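Local coordinates for protein probable N-glycosylase/DNA lyase (Thermotoga maritima, PDB 3N0U) that is a probable N-glycosylase/DNA lyase, a largely helical protein of the 8-oxoguanine DNA glycosylase family, at residues D159-V162 / L163-K167. Residues are numbered along the deposited sequence; the frame is centred on the assembly and turned at random.
Sequences DKHV and LRLMK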
# COMPACT_ATOMS: atom_id res chain seq x y z
N ASP A 159 -1.74 1.40 -7.97
CA ASP A 159 -3.12 1.79 -7.78
C ASP A 159 -3.57 2.68 -8.92
O ASP A 159 -2.81 2.92 -9.86
CB ASP A 159 -3.32 2.47 -6.43
CG ASP A 159 -2.57 3.76 -6.29
OD1 ASP A 159 -2.47 4.25 -5.14
OD2 ASP A 159 -2.07 4.29 -7.29
N LYS A 160 -4.81 3.13 -8.88
CA LYS A 160 -5.36 3.82 -10.02
C LYS A 160 -4.60 5.11 -10.32
O LYS A 160 -4.40 5.43 -11.48
CB LYS A 160 -6.86 4.08 -9.83
CG LYS A 160 -7.70 2.84 -10.12
CD LYS A 160 -9.15 3.19 -10.42
CE LYS A 160 -9.96 1.94 -10.75
NZ LYS A 160 -11.33 2.26 -11.22
N HIS A 161 -4.14 5.81 -9.29
CA HIS A 161 -3.43 7.08 -9.48
C HIS A 161 -2.12 6.83 -10.20
O HIS A 161 -1.76 7.55 -11.13
CB HIS A 161 -3.14 7.78 -8.15
CG HIS A 161 -2.01 8.77 -8.22
ND1 HIS A 161 -2.05 9.88 -9.03
CD2 HIS A 161 -0.81 8.80 -7.59
CE1 HIS A 161 -0.92 10.56 -8.90
NE2 HIS A 161 -0.16 9.93 -8.03
N VAL A 162 -1.39 5.82 -9.75
CA VAL A 162 -0.10 5.52 -10.36
C VAL A 162 -0.31 5.02 -11.79
O VAL A 162 0.43 5.41 -12.69
CB VAL A 162 0.66 4.51 -9.51
CG1 VAL A 162 1.91 4.02 -10.23
CG2 VAL A 162 1.04 5.15 -8.18
N LEU A 163 -1.31 4.17 -12.02
CA LEU A 163 -1.54 3.64 -13.36
C LEU A 163 -1.94 4.75 -14.33
O LEU A 163 -1.52 4.75 -15.48
CB LEU A 163 -2.60 2.55 -13.35
CG LEU A 163 -2.16 1.28 -12.63
CD1 LEU A 163 -3.34 0.36 -12.41
CD2 LEU A 163 -1.05 0.56 -13.40
N ARG A 164 -2.72 5.71 -13.86
CA ARG A 164 -3.11 6.82 -14.73
C ARG A 164 -1.91 7.69 -15.06
O ARG A 164 -1.83 8.20 -16.18
CB ARG A 164 -4.26 7.62 -14.13
CG ARG A 164 -5.62 6.90 -14.25
CD ARG A 164 -6.79 7.79 -13.83
NE ARG A 164 -6.48 8.50 -12.59
CZ ARG A 164 -6.95 8.17 -11.39
NH1 ARG A 164 -7.79 7.15 -11.25
NH2 ARG A 164 -6.58 8.88 -10.33
N LEU A 165 -0.99 7.87 -14.12
CA LEU A 165 0.25 8.60 -14.41
C LEU A 165 1.08 7.87 -15.45
O LEU A 165 1.68 8.49 -16.33
CB LEU A 165 1.11 8.77 -13.15
CG LEU A 165 0.95 10.03 -12.33
CD1 LEU A 165 1.96 9.98 -11.21
CD2 LEU A 165 1.14 11.28 -13.17
N MET A 166 1.16 6.55 -15.33
CA MET A 166 1.95 5.77 -16.26
C MET A 166 1.34 5.82 -17.66
O MET A 166 2.06 5.89 -18.63
CB MET A 166 2.05 4.32 -15.79
CG MET A 166 2.85 4.16 -14.50
SD MET A 166 2.96 2.42 -14.02
CE MET A 166 4.22 1.87 -15.18
N LYS A 167 0.02 5.80 -17.75
CA LYS A 167 -0.64 5.85 -19.05
C LYS A 167 -0.47 7.24 -19.68
O LYS A 167 -0.18 7.35 -20.85
CB LYS A 167 -2.13 5.47 -18.92
CG LYS A 167 -2.89 5.50 -20.25
CD LYS A 167 -4.30 4.95 -20.08
CE LYS A 167 -5.01 4.80 -21.42
NZ LYS A 167 -5.13 6.10 -22.14
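Leu163 to Met166 pack back onto Asp159 to Val162 in a local i to i+4 contact that forms the first two turns of helix 160-168, within the family region of this all-alpha, probable glycosylase. Four successive backbone hydrogen bonds establish the helix: Leu163 N to Asp159 O, Arg164 N to Lys160 O, Leu165 N to His161 O and Met166 N to Val162 O. Asp159 is the N-cap. Its chi1 of 64° turns the carboxylate back over the first turn, where OD2 accepts from Val162 N at 3.0 Å in a nearly straight bond (168°), satisfying one of the amide N-H groups that the helix start leaves without a backbone carbonyl.

On the exposed side, Arg164 folds back toward the N-terminus. The bend at chi3 (-45°) lays one guanidinium face over the first turn, so that Lys160 O stands 3.7 Å above the plane at its centre, while Arg164 NH1 comes to 3.5 Å from Lys160 CB. Lys160 runs extended, with its NZ 6.0 Å from Arg164 NH1, a separation that probably eases the repulsion of like charges.

Buried side chains fill the inward-facing part of the helix. His161 and Leu165 lie side by side, with Leu165 CD1 meeting the ring obliquely, 3.7 Å from His161 CE1. One residue further on, and so round the helix, Val162 CG1 rests 4.2 Å from Met166 SD, a looser apolar touch.

These buried groups wedge the helix between its neighbours. Against helix 202-214, His161 NE2 hydrogen-bonds to Leu209 O and its ring meets Trp210, while Leu165 touches Leu209 and Leu212; toward helix 181-198, Val162 packs on Leu191, Leu163 on Val187, and Met166 on both Val187 and Ile190.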